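Local structure of amino acid ABC transporter, periplasmic amino acid-binding protein (Brucella ovis, 4Z9N) at residues Val15-Leu29 / Ser79-Trp91. The protein binds glutathione and, as a periplasmic solute-binding protein, probably delivers its ligand to an ABC transporter in the inner membrane. Sequence-based numbering, arbitrary orientation.
Sequences VKAKGFLQCGVNTGL and SGEVDVLIRNTTW. With GSH (glutathione), chain U.
Asp-83 reaches across to Gln-22 and Lys-18 and closes one end of this parallel strand pairing. Its OD2 accepts two bonds: Lys-18 NZ, 2.7 Å from Asp-83 OD2, takes the syn lone pair in a salt bridge, while Gln-22 N, 2.9 Å away, arrives on the anti side, tilted 22° from the carboxylate plane. Here a short acidic side chain stands in for a strand carbonyl; Asp-83 N bonds back to Gln-22 O at 2.8 Å. Lys-18 spans the gap because its chain is fully extended beyond CG. Gln-22 CG lies 3.3 Å from Glu-81 O, and its NE2 bonds Thr-66 OG1.

Gly-24 sits where a side chain would collide with Leu-85 CD1 and Val-82 CG2; lacking one, it lets the strands close to 4.5 Å between the CA atoms of Gly-24 and Leu-85. Gly-24 N meets Val-84 O at 2.8 Å, and its carbonyl receives Ile-86 N.

Beyond the strands, Asn-26 turns to the glutathione pocket. With CG anti to the backbone N (chi1 -155°), Asn-26 ND2 lies over the centre of one face of the Arg-87 guanidinium and bonds both Asn-88 OD1 (2.9 Å) and glutathione O2 (2.8 Å), while OD1 accepts from Gly-28 N, forming an Asx turn. Arg-87 donates to glutathione OE1 through NH1 and NH2; NE, bonded to Leu-68 O, helps fix the guanidinium.

In this lobe of a family 3 solute-binding protein, strand 21-25 runs between parallel strands 63-67 and 84-85; helix 44-57 packs against Leu-21 and Cys-23, helix 73-78 against Val-82 and Leu-85.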
loop_
_atom_site.group_PDB
_atom_site.type_symbol
_atom_site.label_atom_id
_atom_site.label_comp_id
_atom_site.label_asym_id
_atom_site.label_seq_id
_atom_site.Cartn_x
_atom_site.Cartn_y
_atom_site.Cartn_z
ATOM N N VAL D 15 -5.095 8.526 -24.233
ATOM C CA VAL D 15 -3.822 7.857 -24.469
ATOM C C VAL D 15 -3.922 6.916 -25.683
ATOM O O VAL D 15 -3.053 6.919 -26.554
ATOM C CB VAL D 15 -3.356 7.102 -23.196
ATOM C CG1 VAL D 15 -2.240 6.118 -23.531
ATOM C CG2 VAL D 15 -2.920 8.107 -22.116
ATOM N N LYS D 16 -4.985 6.122 -25.756
ATOM C CA LYS D 16 -5.139 5.221 -26.890
ATOM C C LYS D 16 -5.351 6.004 -28.178
ATOM O O LYS D 16 -4.821 5.639 -29.220
ATOM C CB LYS D 16 -6.289 4.241 -26.678
ATOM C CG LYS D 16 -6.103 3.353 -25.471
ATOM C CD LYS D 16 -7.383 2.649 -25.079
ATOM C CE LYS D 16 -7.645 1.472 -25.986
ATOM N NZ LYS D 16 -9.098 1.147 -26.061
ATOM N N ALA D 17 -6.115 7.087 -28.091
ATOM C CA ALA D 17 -6.369 7.936 -29.252
ATOM C C ALA D 17 -5.096 8.574 -29.817
ATOM O O ALA D 17 -4.931 8.637 -31.030
ATOM C CB ALA D 17 -7.377 9.011 -28.901
ATOM N N LYS D 18 -4.194 9.058 -28.965
ATOM C CA LYS D 18 -2.998 9.702 -29.501
ATOM C C LYS D 18 -1.959 8.640 -29.867
ATOM O O LYS D 18 -1.061 8.888 -30.679
ATOM C CB LYS D 18 -2.433 10.734 -28.527
ATOM C CG LYS D 18 -1.832 10.183 -27.263
ATOM C CD LYS D 18 -1.483 11.323 -26.292
ATOM C CE LYS D 18 -0.824 10.770 -25.026
ATOM N NZ LYS D 18 -0.555 11.824 -24.005
ATOM N N GLY D 19 -2.110 7.448 -29.297
ATOM C CA GLY D 19 -1.341 6.286 -29.721
ATOM C C GLY D 19 -0.038 6.035 -28.987
ATOM O O GLY D 19 0.784 5.222 -29.404
ATOM N N PHE D 20 0.150 6.739 -27.881
ATOM C CA PHE D 20 1.332 6.552 -27.053
ATOM C C PHE D 20 1.048 7.117 -25.672
ATOM O O PHE D 20 0.063 7.835 -25.477
ATOM C CB PHE D 20 2.550 7.243 -27.674
ATOM C CG PHE D 20 2.404 8.730 -27.781
ATOM C CD1 PHE D 20 2.801 9.557 -26.743
ATOM C CD2 PHE D 20 1.871 9.306 -28.920
ATOM C CE1 PHE D 20 2.660 10.925 -26.833
ATOM C CE2 PHE D 20 1.731 10.685 -29.019
ATOM C CZ PHE D 20 2.128 11.491 -27.978
ATOM N N LEU D 21 1.937 6.819 -24.734
ATOM C CA LEU D 21 1.840 7.307 -23.366
ATOM C C LEU D 21 2.855 8.437 -23.137
ATOM O O LEU D 21 4.022 8.299 -23.493
ATOM C CB LEU D 21 2.077 6.139 -22.404
ATOM C CG LEU D 21 2.160 6.380 -20.896
ATOM C CD1 LEU D 21 0.808 6.773 -20.325
ATOM C CD2 LEU D 21 2.683 5.133 -20.190
ATOM N N GLN D 22 2.416 9.561 -22.578
ATOM C CA GLN D 22 3.339 10.659 -22.272
ATOM C C GLN D 22 3.722 10.593 -20.792
ATOM O O GLN D 22 2.861 10.761 -19.939
ATOM C CB GLN D 22 2.698 12.013 -22.594
ATOM C CG GLN D 22 3.641 13.224 -22.587
ATOM C CD GLN D 22 4.598 13.243 -23.769
ATOM O OE1 GLN D 22 4.188 13.056 -24.921
ATOM N NE2 GLN D 22 5.868 13.518 -23.499
ATOM N N CYS D 23 5.001 10.367 -20.488
ATOM C CA CYS D 23 5.438 10.175 -19.090
ATOM C C CYS D 23 6.387 11.239 -18.550
ATOM O O CYS D 23 7.358 11.621 -19.218
ATOM C CB CYS D 23 6.130 8.824 -18.950
ATOM S SG CYS D 23 5.080 7.427 -19.339
ATOM N N GLY D 24 6.129 11.703 -17.333
ATOM C CA GLY D 24 7.084 12.565 -16.664
ATOM C C GLY D 24 8.165 11.754 -15.961
ATOM O O GLY D 24 7.857 10.917 -15.101
ATOM N N VAL D 25 9.428 11.997 -16.313
ATOM C CA VAL D 25 10.548 11.254 -15.732
ATOM C C VAL D 25 11.661 12.200 -15.294
ATOM O O VAL D 25 11.549 13.417 -15.441
ATOM C CB VAL D 25 11.095 10.187 -16.710
ATOM C CG1 VAL D 25 10.015 9.161 -17.053
ATOM C CG2 VAL D 25 11.618 10.827 -17.987
ATOM N N ASN D 26 12.732 11.617 -14.758
ATOM C CA ASN D 26 13.866 12.375 -14.246
ATOM C C ASN D 26 14.615 13.073 -15.387
ATOM O O ASN D 26 14.509 12.664 -16.546
ATOM C CB ASN D 26 14.805 11.442 -13.476
ATOM C CG ASN D 26 15.624 12.176 -12.445
ATOM O OD1 ASN D 26 16.575 12.888 -12.798
ATOM N ND2 ASN D 26 15.289 11.993 -11.158
ATOM N N THR D 27 15.353 14.141 -15.083
ATOM C CA THR D 27 16.216 14.724 -16.115
ATOM C C THR D 27 17.420 13.813 -16.378
ATOM O O THR D 27 18.007 13.839 -17.462
ATOM C CB THR D 27 16.719 16.119 -15.735
ATOM O OG1 THR D 27 17.490 16.026 -14.536
ATOM C CG2 THR D 27 15.551 17.049 -15.509
ATOM N N GLY D 28 17.804 13.027 -15.382
ATOM C CA GLY D 28 18.953 12.154 -15.530
ATOM C C GLY D 28 19.504 11.623 -14.224
ATOM O O GLY D 28 20.303 12.286 -13.552
ATOM N N LEU D 29 19.085 10.414 -13.878
ATOM C CA LEU D 29 19.487 9.755 -12.639
ATOM C C LEU D 29 19.794 8.294 -12.947
ATOM O O LEU D 29 18.888 7.530 -13.292
ATOM C CB LEU D 29 18.382 9.876 -11.576
ATOM C CG LEU D 29 18.652 9.198 -10.240
ATOM C CD1 LEU D 29 19.922 9.750 -9.631
ATOM C CD2 LEU D 29 17.469 9.380 -9.283
ATOM N N SER D 79 -1.117 19.961 -15.286
ATOM C CA SER D 79 -1.511 20.704 -16.476
ATOM C C SER D 79 -2.011 19.755 -17.562
ATOM O O SER D 79 -2.651 20.174 -18.528
ATOM C CB SER D 79 -0.340 21.527 -17.003
ATOM O OG SER D 79 0.586 20.686 -17.684
ATOM N N GLY D 80 -1.705 18.475 -17.409
ATOM C CA GLY D 80 -2.046 17.506 -18.432
ATOM C C GLY D 80 -0.929 17.263 -19.430
ATOM O O GLY D 80 -1.091 16.483 -20.373
ATOM N N GLU D 81 0.212 17.920 -19.231
ATOM C CA GLU D 81 1.309 17.774 -20.181
ATOM C C GLU D 81 1.817 16.329 -20.158
ATOM O O GLU D 81 2.184 15.789 -21.202
ATOM C CB GLU D 81 2.450 18.749 -19.883
ATOM C CG GLU D 81 3.742 18.437 -20.652
ATOM C CD GLU D 81 4.874 19.416 -20.371
ATOM O OE1 GLU D 81 5.964 19.243 -20.969
ATOM O OE2 GLU D 81 4.675 20.347 -19.558
ATOM N N VAL D 82 1.831 15.709 -18.976
ATOM C CA VAL D 82 2.125 14.276 -18.892
ATOM C C VAL D 82 0.921 13.544 -18.325
ATOM O O VAL D 82 0.124 14.112 -17.571
ATOM C CB VAL D 82 3.402 13.963 -18.052
ATOM C CG1 VAL D 82 4.623 14.650 -18.660
ATOM C CG2 VAL D 82 3.220 14.347 -16.574
ATOM N N ASP D 83 0.810 12.273 -18.694
ATOM C CA ASP D 83 -0.296 11.415 -18.286
ATOM C C ASP D 83 -0.029 10.753 -16.931
ATOM O O ASP D 83 -0.963 10.398 -16.216
ATOM C CB ASP D 83 -0.538 10.336 -19.350
ATOM C CG ASP D 83 -0.800 10.925 -20.728
ATOM O OD1 ASP D 83 -1.642 11.839 -20.842
ATOM O OD2 ASP D 83 -0.152 10.479 -21.697
ATOM N N VAL D 84 1.246 10.578 -16.599
ATOM C CA VAL D 84 1.669 9.918 -15.363
ATOM C C VAL D 84 3.065 10.425 -15.005
ATOM O O VAL D 84 3.845 10.806 -15.886
ATOM C CB VAL D 84 1.653 8.359 -15.503
ATOM C CG1 VAL D 84 2.631 7.896 -16.579
ATOM C CG2 VAL D 84 1.928 7.655 -14.154
ATOM N N LEU D 85 3.357 10.459 -13.710
ATOM C CA LEU D 85 4.659 10.874 -13.212
ATOM C C LEU D 85 5.289 9.718 -12.461
ATOM O O LEU D 85 4.769 9.290 -11.437
ATOM C CB LEU D 85 4.532 12.095 -12.297
ATOM C CG LEU D 85 5.818 12.595 -11.644
ATOM C CD1 LEU D 85 6.755 13.247 -12.690
ATOM C CD2 LEU D 85 5.478 13.612 -10.533
ATOM N N ILE D 86 6.384 9.194 -12.991
ATOM C CA ILE D 86 7.078 8.081 -12.363
ATOM C C ILE D 86 8.519 8.524 -12.270
ATOM O O ILE D 86 9.264 8.414 -13.225
ATOM C CB ILE D 86 6.908 6.786 -13.147
ATOM C CG1 ILE D 86 5.419 6.510 -13.342
ATOM C CG2 ILE D 86 7.538 5.614 -12.365
ATOM C CD1 ILE D 86 5.100 5.258 -14.144
ATOM N N ARG D 87 8.893 9.075 -11.122
ATOM C CA ARG D 87 10.122 9.848 -11.050
ATOM C C ARG D 87 10.570 10.029 -9.607
ATOM O O ARG D 87 10.625 11.155 -9.118
ATOM C CB ARG D 87 9.908 11.214 -11.738
ATOM C CG ARG D 87 11.128 12.150 -11.790
ATOM C CD ARG D 87 10.692 13.590 -11.602
ATOM N NE ARG D 87 11.809 14.510 -11.365
ATOM C CZ ARG D 87 12.424 14.640 -10.190
ATOM N NH1 ARG D 87 12.071 13.873 -9.164
ATOM N NH2 ARG D 87 13.419 15.515 -10.054
ATOM N N ASN D 88 10.905 8.917 -8.947
ATOM C CA ASN D 88 11.481 8.928 -7.591
ATOM C C ASN D 88 10.840 10.007 -6.717
ATOM O O ASN D 88 11.525 10.742 -6.017
ATOM C CB ASN D 88 13.045 9.092 -7.630
ATOM C CG ASN D 88 13.547 10.284 -8.489
ATOM O OD1 ASN D 88 13.367 10.324 -9.716
ATOM N ND2 ASN D 88 14.244 11.227 -7.840
ATOM N N THR D 89 9.510 10.056 -6.764
ATOM C CA THR D 89 8.721 11.108 -6.136
ATOM C C THR D 89 7.977 10.577 -4.913
ATOM O O THR D 89 7.137 9.677 -5.008
ATOM C CB THR D 89 7.725 11.710 -7.140
ATOM O OG1 THR D 89 8.421 12.497 -8.127
ATOM C CG2 THR D 89 6.687 12.542 -6.426
ATOM N N THR D 90 8.293 11.140 -3.755
ATOM C CA THR D 90 7.773 10.610 -2.499
ATOM C C THR D 90 6.280 10.902 -2.301
ATOM O O THR D 90 5.822 12.027 -2.474
ATOM C CB THR D 90 8.583 11.175 -1.317
ATOM O OG1 THR D 90 9.952 10.778 -1.457
ATOM C CG2 THR D 90 8.026 10.664 0.014
ATOM N N TRP D 91 5.522 9.860 -1.979
ATOM C CA TRP D 91 4.132 9.996 -1.531
ATOM C C TRP D 91 4.100 10.587 -0.122
ATOM O O TRP D 91 4.609 9.972 0.818
ATOM C CB TRP D 91 3.459 8.625 -1.531
ATOM C CG TRP D 91 1.964 8.585 -1.312
ATOM C CD1 TRP D 91 1.132 9.574 -0.836
ATOM C CD2 TRP D 91 1.143 7.463 -1.583
ATOM N NE1 TRP D 91 -0.180 9.117 -0.820
ATOM C CE2 TRP D 91 -0.183 7.814 -1.260
ATOM C CE3 TRP D 91 1.405 6.178 -2.072
ATOM C CZ2 TRP D 91 -1.238 6.928 -1.423
ATOM C CZ3 TRP D 91 0.359 5.303 -2.225
ATOM C CH2 TRP D 91 -0.950 5.684 -1.915
HETATM N N1 GSH U . 12.045 11.691 -3.327
HETATM C CA1 GSH U . 12.343 13.097 -3.045
HETATM C C1 GSH U . 11.100 13.926 -3.359
HETATM O O11 GSH U . 11.086 15.150 -3.049
HETATM O O12 GSH U . 10.100 13.406 -3.928
HETATM C CB1 GSH U . 13.502 13.625 -3.906
HETATM C CG1 GSH U . 13.123 13.485 -5.393
HETATM C CD1 GSH U . 14.150 14.237 -6.234
HETATM O OE1 GSH U . 13.830 15.098 -6.994
HETATM N N2 GSH U . 15.538 13.867 -6.094
HETATM C CA2 GSH U . 16.514 14.602 -6.877
HETATM C C2 GSH U . 16.301 14.422 -8.387
HETATM O O2 GSH U . 15.671 13.534 -8.865
HETATM C CB2 GSH U . 17.936 14.263 -6.415
HETATM S SG2 GSH U . 18.422 12.573 -6.861
HETATM N N3 GSH U . 16.875 15.438 -9.243
HETATM C CA3 GSH U . 16.714 15.348 -10.669
HETATM C C3 GSH U . 16.170 16.682 -11.180
HETATM O O31 GSH U . 16.182 16.903 -12.419
HETATM O O32 GSH U . 15.701 17.544 -10.375
HETATM O O HOH W 1 11.921 8.980 -13.796
#